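Local coordinates for protein enterotoxin type A (Staphylococcus aureus, PDB 1DYQ) that acts in its natural form as a superantigen that bridges MHC class II and T-cell receptors, with zinc needed for MHC class II interaction, and causes food poisoning, at residues N34-T39 against A160-Q165; V126-W131 against E142-N147; V151-L156 against P193-D198. The protein carries 3 engineered substitutions. All coordinates share one frame; numbering follows the deposited sequence.

How the interactions relate
Interaction 1 is a contact between domains: Asn34 and Lys36, near the start of the outermost strand 36-39 of the OB-fold sheet, meet helix 153-168 of the beta-grasp domain. Interactions 2 and 3 lie within the beta-grasp domain, in series along the chain. Both segments of interaction 2 fall between those of interaction 1, whereas the segments of interactions 1 and 3 alternate. The three centres lie about 12 to 14 Å apart. Helix 153-168 connects them: its first turn belongs to interaction 3, its middle to interaction 1, and Leu156, Ala160, Tyr163 and Leu164 pack against segments of interaction 2. One helix thus lies against the zinc-carrying sheet and also reaches the OB-fold domain.

Interaction 1 (N34-T39 against A160-Q165); sequences NEKAKT and ARRYLQ
Asn34 meets Arg162 between the OB-fold and beta-grasp domains, amide against guanidinium, the side chains arriving from opposite directions. Asn34 OD1 lies 3.0 Å from Arg162 NH2, at the edge of the guanidinium and near its plane, while the amide plane is turned 66° from that of the arginine. With chi1 at 62°, CG sits between the backbone N and the carbonyl carbon of Asn34, and the amide reaches the arginine although the CB points past it. At the amide's other end, Asn34 ND2 donates to a water at 3.2 Å that also accepts from Arg162 NE at 2.9 Å; ND2 is held as well by Ile30 O. A second water lies 2.9 Å from Asn34 O, to which it probably donates, and takes a weak bond from Arg162 NH2. Two residues on, Lys36 bends at chi3 and chi4 and swings its ammonium back to the same amide: NZ donates to Asn34 OD1 at 2.8 Å, tilted only 18° from the carbonyl plane. It also gives a weak bond to the first water. NZ thereby comes within 3.7 Å of Arg162 NH2, approaching the guanidinium obliquely. Arg162 leaves the helix with CG anti to its backbone N, bends at chi3 to bring the guanidinium to Asn34, and has a firm partner elsewhere, NH1 donating to Tyr32 O. Two cationic groups therefore crowd one amide oxygen, which probably offsets part of their mutual repulsion. With no apolar contact between the segments and two waters linking them, this is a small, polar, partly hydrated joint.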
loop_
_atom_site.group_PDB
_atom_site.type_symbol
_atom_site.label_atom_id
_atom_site.label_comp_id
_atom_site.label_asym_id
_atom_site.label_seq_id
_atom_site.Cartn_x
_atom_site.Cartn_y
_atom_site.Cartn_z
ATOM N N ASN A 34 -7.111 -7.266 4.791
ATOM C CA ASN A 34 -6.855 -6.005 5.487
ATOM C C ASN A 34 -8.131 -5.199 5.749
ATOM O O ASN A 34 -9.234 -5.542 5.397
ATOM C CB ASN A 34 -5.842 -5.172 4.724
ATOM C CG ASN A 34 -6.265 -4.747 3.341
ATOM O OD1 ASN A 34 -7.441 -4.575 3.039
ATOM N ND2 ASN A 34 -5.293 -4.494 2.443
ATOM N N GLU A 35 -7.910 -4.108 6.515
ATOM C CA GLU A 35 -8.974 -3.141 6.804
ATOM C C GLU A 35 -8.453 -1.772 6.347
ATOM O O GLU A 35 -7.308 -1.414 6.712
ATOM C CB GLU A 35 -9.239 -3.054 8.326
ATOM C CG GLU A 35 -9.710 -4.379 8.934
ATOM C CD GLU A 35 -10.200 -4.185 10.377
ATOM O OE1 GLU A 35 -9.402 -3.829 11.241
ATOM O OE2 GLU A 35 -11.408 -4.429 10.598
ATOM N N LYS A 36 -9.183 -1.095 5.472
ATOM C CA LYS A 36 -8.686 0.141 4.896
ATOM C C LYS A 36 -9.498 1.382 5.232
ATOM O O LYS A 36 -10.742 1.319 5.350
ATOM C CB LYS A 36 -8.681 0.003 3.335
ATOM C CG LYS A 36 -7.602 -0.983 2.879
ATOM C CD LYS A 36 -7.626 -1.085 1.336
ATOM C CE LYS A 36 -8.882 -1.748 0.830
ATOM N NZ LYS A 36 -9.130 -3.091 1.415
ATOM N N ALA A 37 -8.787 2.456 5.449
ATOM C CA ALA A 37 -9.415 3.786 5.594
ATOM C C ALA A 37 -9.467 4.375 4.171
ATOM O O ALA A 37 -8.424 4.515 3.538
ATOM C CB ALA A 37 -8.572 4.674 6.487
ATOM N N LYS A 38 -10.662 4.636 3.705
ATOM C CA LYS A 38 -10.858 5.171 2.343
ATOM C C LYS A 38 -11.963 6.226 2.432
ATOM O O LYS A 38 -13.145 5.855 2.418
ATOM C CB LYS A 38 -11.276 4.039 1.415
ATOM C CG LYS A 38 -10.996 4.277 -0.057
ATOM C CD LYS A 38 -11.746 3.262 -0.918
ATOM C CE LYS A 38 -12.809 3.960 -1.753
ATOM N NZ LYS A 38 -12.185 4.994 -2.640
ATOM N N THR A 39 -11.580 7.458 2.671
ATOM C CA THR A 39 -12.557 8.533 2.916
ATOM C C THR A 39 -12.034 9.826 2.327
ATOM O O THR A 39 -10.827 9.994 2.121
ATOM C CB THR A 39 -12.816 8.706 4.423
ATOM O OG1 THR A 39 -13.849 9.683 4.651
ATOM C CG2 THR A 39 -11.559 9.173 5.130
ATOM N N ALA A 160 -3.146 -3.549 -6.543
ATOM C CA ALA A 160 -2.434 -4.526 -7.416
ATOM C C ALA A 160 -2.177 -5.829 -6.713
ATOM O O ALA A 160 -2.500 -6.908 -7.237
ATOM C CB ALA A 160 -1.134 -3.919 -7.928
ATOM N N ARG A 161 -1.695 -5.770 -5.447
ATOM C CA ARG A 161 -1.412 -7.021 -4.750
ATOM C C ARG A 161 -2.636 -7.774 -4.349
ATOM O O ARG A 161 -2.595 -9.017 -4.283
ATOM C CB ARG A 161 -0.482 -6.759 -3.545
ATOM C CG ARG A 161 0.817 -6.087 -3.945
ATOM C CD ARG A 161 1.910 -6.398 -2.919
ATOM N NE ARG A 161 2.914 -5.383 -2.897
ATOM C CZ ARG A 161 4.058 -5.391 -2.215
ATOM N NH1 ARG A 161 4.423 -6.464 -1.528
ATOM N NH2 ARG A 161 4.836 -4.315 -2.214
ATOM N N ARG A 162 -3.800 -7.135 -4.154
ATOM C CA ARG A 162 -5.023 -7.849 -3.855
ATOM C C ARG A 162 -5.413 -8.739 -5.067
ATOM O O ARG A 162 -5.682 -9.904 -4.883
ATOM C CB ARG A 162 -6.199 -6.929 -3.542
ATOM C CG ARG A 162 -7.497 -7.682 -3.256
ATOM C CD ARG A 162 -8.600 -6.706 -2.787
ATOM N NE ARG A 162 -8.284 -6.304 -1.417
ATOM C CZ ARG A 162 -8.473 -7.039 -0.341
ATOM N NH1 ARG A 162 -9.029 -8.228 -0.396
ATOM N NH2 ARG A 162 -8.038 -6.566 0.839
ATOM N N TYR A 163 -5.205 -8.148 -6.248
ATOM C CA TYR A 163 -5.461 -8.934 -7.488
ATOM C C TYR A 163 -4.433 -10.039 -7.620
ATOM O O TYR A 163 -4.837 -11.177 -8.010
ATOM C CB TYR A 163 -5.390 -7.975 -8.686
ATOM C CG TYR A 163 -5.421 -8.725 -10.027
ATOM C CD1 TYR A 163 -6.593 -9.251 -10.506
ATOM C CD2 TYR A 163 -4.233 -8.883 -10.719
ATOM C CE1 TYR A 163 -6.603 -9.942 -11.724
ATOM C CE2 TYR A 163 -4.238 -9.603 -11.929
ATOM C CZ TYR A 163 -5.418 -10.097 -12.398
ATOM O OH TYR A 163 -5.426 -10.775 -13.618
ATOM N N LEU A 164 -3.178 -9.820 -7.304
ATOM C CA LEU A 164 -2.173 -10.886 -7.413
ATOM C C LEU A 164 -2.516 -12.032 -6.488
ATOM O O LEU A 164 -2.282 -13.196 -6.816
ATOM C CB LEU A 164 -0.768 -10.393 -7.197
ATOM C CG LEU A 164 -0.264 -9.302 -8.157
ATOM C CD1 LEU A 164 1.138 -8.867 -7.820
ATOM C CD2 LEU A 164 -0.359 -9.822 -9.615
ATOM N N GLN A 165 -3.015 -11.725 -5.288
ATOM C CA GLN A 165 -3.438 -12.824 -4.396
ATOM C C GLN A 165 -4.609 -13.569 -4.985
ATOM O O GLN A 165 -4.613 -14.823 -4.999
ATOM C CB GLN A 165 -3.811 -12.204 -3.009
ATOM C CG GLN A 165 -4.191 -13.309 -2.009
ATOM C CD GLN A 165 -3.022 -14.235 -1.729
ATOM O OE1 GLN A 165 -1.875 -13.870 -1.604
ATOM N NE2 GLN A 165 -3.375 -15.536 -1.643
HETATM O O HOH W 1 -6.669 -4.049 -0.427
HETATM O O HOH W 2 -9.748 -7.077 3.039
#

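Interaction 2 (V126-W131 against E142-N147); sequences VPINLW and ETVKTN
With CG1 anti to its backbone N (chi1 175°), Val144 sets that methyl 4.0 Å from CB of Val126, and slightly farther from Val126 CG2. Val144 CG2, beside the backbone N, is the methyl that meets Ile128. There chi1 of -63° and an extended chi2 carry Ile128 CD1 to 3.7 Å from Val144 CG2, the two side chains crossing at about a right angle. The same isoleucine methyl touches CB and CG2 of Thr143, whose hydroxyl is turned instead to Pro140 O. The backbones share a single direct hydrogen bond, Val126 N to Val144 O, 2.9 Å long and nearly straight at 166°. Its expected companion is missing: Val126 O and Val144 N stand 4.8 Å apart. A water between them accepts from Val144 N at 3.0 Å. It probably donates to Val126 O at 2.7 Å. The direct pairing gives way to this water next to where segment 142-147 comes in to pair with strand 119-132. The side chain of Val126 is about 5 Å from that of the zinc ligand His226. Strand 226-232, the parallel neighbour of strand 119-132, packs Ile227 on Val126 and Ile229 on Ile128; helix 153-168 brings Leu156 to Val144 and Tyr163 to Thr143.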
loop_
_atom_site.group_PDB
_atom_site.type_symbol
_atom_site.label_atom_id
_atom_site.label_comp_id
_atom_site.label_asym_id
_atom_site.label_seq_id
_atom_site.Cartn_x
_atom_site.Cartn_y
_atom_site.Cartn_z
ATOM N N VAL A 126 -5.698 2.265 -14.348
ATOM C CA VAL A 126 -4.253 2.193 -14.510
ATOM C C VAL A 126 -3.879 0.901 -15.232
ATOM O O VAL A 126 -4.006 -0.173 -14.681
ATOM C CB VAL A 126 -3.511 2.214 -13.147
ATOM C CG1 VAL A 126 -2.022 2.129 -13.374
ATOM C CG2 VAL A 126 -3.891 3.501 -12.396
ATOM N N PRO A 127 -3.442 1.035 -16.482
ATOM C CA PRO A 127 -3.086 -0.164 -17.253
ATOM C C PRO A 127 -1.970 -0.932 -16.557
ATOM O O PRO A 127 -1.050 -0.337 -15.977
ATOM C CB PRO A 127 -2.641 0.393 -18.587
ATOM C CG PRO A 127 -3.200 1.761 -18.676
ATOM C CD PRO A 127 -3.223 2.276 -17.222
ATOM N N ILE A 128 -2.068 -2.251 -16.585
ATOM C CA ILE A 128 -1.061 -3.138 -16.059
ATOM C C ILE A 128 -0.450 -4.042 -17.137
ATOM O O ILE A 128 -1.208 -4.761 -17.815
ATOM C CB ILE A 128 -1.625 -4.054 -14.940
ATOM C CG1 ILE A 128 -2.079 -3.194 -13.761
ATOM C CG2 ILE A 128 -0.533 -5.033 -14.499
ATOM C CD1 ILE A 128 -3.094 -3.832 -12.858
ATOM N N ASN A 129 0.851 -4.028 -17.243
ATOM C CA ASN A 129 1.554 -5.041 -18.074
ATOM C C ASN A 129 2.029 -6.137 -17.095
ATOM O O ASN A 129 2.815 -5.827 -16.202
ATOM C CB ASN A 129 2.760 -4.436 -18.748
ATOM C CG ASN A 129 2.427 -3.249 -19.653
ATOM O OD1 ASN A 129 3.022 -2.184 -19.526
ATOM N ND2 ASN A 129 1.451 -3.440 -20.516
ATOM N N LEU A 130 1.533 -7.345 -17.265
ATOM C CA LEU A 130 1.940 -8.430 -16.380
ATOM C C LEU A 130 2.592 -9.562 -17.197
ATOM O O LEU A 130 1.989 -10.032 -18.162
ATOM C CB LEU A 130 0.765 -8.974 -15.582
ATOM C CG LEU A 130 1.099 -9.993 -14.488
ATOM C CD1 LEU A 130 0.104 -9.859 -13.340
ATOM C CD2 LEU A 130 0.984 -11.433 -15.029
ATOM N N TRP A 131 3.741 -9.983 -16.756
ATOM C CA TRP A 131 4.424 -11.142 -17.356
ATOM C C TRP A 131 4.538 -12.244 -16.297
ATOM O O TRP A 131 4.874 -11.945 -15.145
ATOM C CB TRP A 131 5.790 -10.759 -17.873
ATOM C CG TRP A 131 5.794 -9.849 -19.067
ATOM C CD1 TRP A 131 5.792 -10.233 -20.375
ATOM C CD2 TRP A 131 5.847 -8.418 -19.067
ATOM N NE1 TRP A 131 5.828 -9.132 -21.196
ATOM C CE2 TRP A 131 5.886 -7.994 -20.415
ATOM C CE3 TRP A 131 5.894 -7.438 -18.070
ATOM C CZ2 TRP A 131 5.920 -6.667 -20.778
ATOM C CZ3 TRP A 131 5.932 -6.110 -18.432
ATOM C CH2 TRP A 131 5.953 -5.722 -19.792
ATOM N N GLU A 142 -9.990 -2.631 -15.179
ATOM C CA GLU A 142 -10.506 -2.066 -13.957
ATOM C C GLU A 142 -9.756 -2.537 -12.707
ATOM O O GLU A 142 -10.212 -2.198 -11.606
ATOM C CB GLU A 142 -11.983 -2.406 -13.722
ATOM C CG GLU A 142 -12.818 -2.760 -14.898
ATOM C CD GLU A 142 -12.526 -4.123 -15.499
ATOM O OE1 GLU A 142 -12.752 -5.153 -14.828
ATOM O OE2 GLU A 142 -12.057 -4.146 -16.660
ATOM N N THR A 143 -8.746 -3.368 -12.838
ATOM C CA THR A 143 -8.069 -3.943 -11.680
ATOM C C THR A 143 -7.504 -2.900 -10.729
ATOM O O THR A 143 -7.670 -3.033 -9.507
ATOM C CB THR A 143 -6.925 -4.880 -12.136
ATOM O OG1 THR A 143 -7.509 -5.918 -12.958
ATOM C CG2 THR A 143 -6.247 -5.506 -10.955
ATOM N N VAL A 144 -6.790 -1.924 -11.235
ATOM C CA VAL A 144 -6.274 -0.817 -10.411
ATOM C C VAL A 144 -6.862 0.479 -10.927
ATOM O O VAL A 144 -6.760 0.758 -12.140
ATOM C CB VAL A 144 -4.753 -0.756 -10.419
ATOM C CG1 VAL A 144 -4.244 0.465 -9.656
ATOM C CG2 VAL A 144 -4.170 -2.035 -9.814
ATOM N N LYS A 145 -7.506 1.265 -10.076
ATOM C CA LYS A 145 -8.132 2.495 -10.535
ATOM C C LYS A 145 -7.968 3.586 -9.480
ATOM O O LYS A 145 -7.859 3.257 -8.280
ATOM C CB LYS A 145 -9.639 2.284 -10.781
ATOM C CG LYS A 145 -10.352 1.749 -9.566
ATOM C CD LYS A 145 -11.818 1.565 -9.692
ATOM C CE LYS A 145 -12.222 0.596 -10.779
ATOM N NZ LYS A 145 -11.868 1.133 -12.130
ATOM N N THR A 146 -8.069 4.815 -9.906
ATOM C CA THR A 146 -7.994 5.921 -8.919
ATOM C C THR A 146 -8.757 7.115 -9.427
ATOM O O THR A 146 -8.909 7.313 -10.637
ATOM C CB THR A 146 -6.565 6.255 -8.546
ATOM O OG1 THR A 146 -6.609 7.276 -7.488
ATOM C CG2 THR A 146 -5.746 6.796 -9.691
ATOM N N ASN A 147 -9.309 7.913 -8.516
ATOM C CA ASN A 147 -9.910 9.187 -8.887
ATOM C C ASN A 147 -8.967 10.344 -8.584
ATOM O O ASN A 147 -9.314 11.518 -8.767
ATOM C CB ASN A 147 -11.216 9.397 -8.077
ATOM C CG ASN A 147 -12.248 8.333 -8.324
ATOM O OD1 ASN A 147 -12.761 8.202 -9.432
ATOM N ND2 ASN A 147 -12.572 7.558 -7.290
HETATM O O HOH W 3 -5.941 -1.920 -14.123
#

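Interaction 3 (V151-L156 against P193-D198); sequences VTVQEL and PSVNYD
Val153 is set obliquely against both Val195 and Tyr197, one methyl for each. CG1, anti to the backbone N of Val153 with chi1 at 171°, touches the phenol end of the tyrosine, 3.7 Å from Tyr197 CE2 and 3.9 Å from Tyr197 OH. Val153 CG2 faces the other partner, 4.2 Å from Val195 CG2, a looser contact. Val195 and Tyr197 lie two apart on strand 195-198 and point the same way, toward the helix. Within the strand, Val195 CG1 lies over one face of the Tyr197 ring, 3.7 Å above its plane and toward the rim. The arrangement is that of the beta-grasp fold, in which a helix lies across a mixed sheet; here its first turn meets strand 195-198. That turn starts at Thr152, the N-cap, whose OG1 accepts from Glu155 N at 3.0 Å with an N-H...O angle of 154°. Val153 is the residue directly after the cap. Phe187 of the adjacent strand 182-188 and Ile220 also touch Val153. Farther along the helix, Asp157 and Arg161 pack on Tyr197, while the side chain of Val195 is about 9 Å from that of the zinc ligand His188.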
loop_
_atom_site.group_PDB
_atom_site.type_symbol
_atom_site.label_atom_id
_atom_site.label_comp_id
_atom_site.label_asym_id
_atom_site.label_seq_id
_atom_site.Cartn_x
_atom_site.Cartn_y
_atom_site.Cartn_z
ATOM N N VAL A 151 -1.604 10.435 -6.494
ATOM C CA VAL A 151 -2.074 9.269 -5.767
ATOM C C VAL A 151 -0.940 8.644 -4.974
ATOM O O VAL A 151 0.214 8.659 -5.390
ATOM C CB VAL A 151 -2.684 8.234 -6.724
ATOM C CG1 VAL A 151 -1.625 7.706 -7.712
ATOM C CG2 VAL A 151 -3.344 7.091 -5.995
ATOM N N THR A 152 -1.253 8.074 -3.795
ATOM C CA THR A 152 -0.196 7.382 -3.073
ATOM C C THR A 152 0.157 6.084 -3.864
ATOM O O THR A 152 -0.736 5.423 -4.392
ATOM C CB THR A 152 -0.524 7.009 -1.641
ATOM O OG1 THR A 152 -1.613 6.149 -1.485
ATOM C CG2 THR A 152 -0.735 8.305 -0.809
ATOM N N VAL A 153 1.426 5.763 -3.792
ATOM C CA VAL A 153 1.851 4.418 -4.262
ATOM C C VAL A 153 1.131 3.361 -3.460
ATOM O O VAL A 153 0.634 2.358 -4.005
ATOM C CB VAL A 153 3.353 4.238 -4.205
ATOM C CG1 VAL A 153 3.709 2.760 -4.495
ATOM C CG2 VAL A 153 4.059 5.141 -5.214
ATOM N N GLN A 154 0.900 3.574 -2.146
ATOM C CA GLN A 154 0.128 2.662 -1.333
ATOM C C GLN A 154 -1.219 2.324 -1.912
ATOM O O GLN A 154 -1.597 1.148 -2.004
ATOM C CB GLN A 154 -0.022 3.213 0.127
ATOM C CG GLN A 154 -0.956 2.370 0.968
ATOM C CD GLN A 154 -0.921 2.706 2.482
ATOM O OE1 GLN A 154 -1.418 1.880 3.255
ATOM N NE2 GLN A 154 -0.432 3.862 2.796
ATOM N N GLU A 155 -2.003 3.306 -2.365
ATOM C CA GLU A 155 -3.310 3.066 -2.941
ATOM C C GLU A 155 -3.233 2.111 -4.153
ATOM O O GLU A 155 -4.079 1.263 -4.304
ATOM C CB GLU A 155 -4.010 4.366 -3.324
ATOM C CG GLU A 155 -5.309 4.195 -4.075
ATOM C CD GLU A 155 -6.086 5.467 -4.275
ATOM O OE1 GLU A 155 -5.868 6.451 -3.528
ATOM O OE2 GLU A 155 -6.933 5.512 -5.208
ATOM N N LEU A 156 -2.227 2.351 -4.984
ATOM C CA LEU A 156 -2.058 1.520 -6.189
ATOM C C LEU A 156 -1.521 0.138 -5.843
ATOM O O LEU A 156 -2.052 -0.861 -6.389
ATOM C CB LEU A 156 -1.066 2.188 -7.149
ATOM C CG LEU A 156 -1.452 3.607 -7.610
ATOM C CD1 LEU A 156 -0.363 4.135 -8.527
ATOM C CD2 LEU A 156 -2.814 3.621 -8.271
ATOM N N PRO A 193 11.813 8.851 -11.818
ATOM C CA PRO A 193 12.290 7.471 -11.708
ATOM C C PRO A 193 11.134 6.682 -11.061
ATOM O O PRO A 193 10.373 7.260 -10.271
ATOM C CB PRO A 193 13.471 7.541 -10.784
ATOM C CG PRO A 193 13.831 8.973 -10.654
ATOM C CD PRO A 193 12.587 9.760 -10.940
ATOM N N SER A 194 10.936 5.476 -11.519
ATOM C CA SER A 194 9.812 4.666 -11.076
ATOM C C SER A 194 10.075 4.031 -9.719
ATOM O O SER A 194 11.142 3.461 -9.465
ATOM C CB SER A 194 9.522 3.586 -12.121
ATOM O OG SER A 194 9.219 4.212 -13.369
ATOM N N VAL A 195 8.998 3.930 -8.932
ATOM C CA VAL A 195 9.076 3.173 -7.688
ATOM C C VAL A 195 8.939 1.685 -8.010
ATOM O O VAL A 195 8.107 1.291 -8.824
ATOM C CB VAL A 195 7.917 3.567 -6.737
ATOM C CG1 VAL A 195 7.955 2.711 -5.494
ATOM C CG2 VAL A 195 8.070 5.058 -6.389
ATOM N N ASN A 196 9.841 0.890 -7.414
ATOM C CA ASN A 196 9.649 -0.567 -7.608
ATOM C C ASN A 196 9.810 -1.274 -6.276
ATOM O O ASN A 196 10.631 -0.903 -5.453
ATOM C CB ASN A 196 10.395 -1.153 -8.723
ATOM C CG ASN A 196 11.730 -0.506 -9.011
ATOM O OD1 ASN A 196 11.809 0.326 -9.934
ATOM N ND2 ASN A 196 12.701 -0.870 -8.220
ATOM N N TYR A 197 9.020 -2.330 -6.133
ATOM C CA TYR A 197 9.075 -3.110 -4.908
ATOM C C TYR A 197 9.249 -4.601 -5.252
ATOM O O TYR A 197 8.549 -5.092 -6.144
ATOM C CB TYR A 197 7.769 -3.009 -4.112
ATOM C CG TYR A 197 7.470 -1.647 -3.536
ATOM C CD1 TYR A 197 8.422 -0.912 -2.868
ATOM C CD2 TYR A 197 6.173 -1.145 -3.600
ATOM C CE1 TYR A 197 8.129 0.349 -2.362
ATOM C CE2 TYR A 197 5.852 0.088 -3.075
ATOM C CZ TYR A 197 6.832 0.815 -2.431
ATOM O OH TYR A 197 6.541 2.058 -1.918
ATOM N N ASP A 198 10.084 -5.237 -4.486
ATOM C CA ASP A 198 10.191 -6.729 -4.572
ATOM C C ASP A 198 9.025 -7.294 -3.796
ATOM O O ASP A 198 8.816 -6.994 -2.614
ATOM C CB ASP A 198 11.555 -7.112 -4.019
ATOM C CG ASP A 198 11.780 -8.616 -3.944
ATOM O OD1 ASP A 198 10.814 -9.349 -4.058
ATOM O OD2 ASP A 198 12.968 -8.994 -3.785
#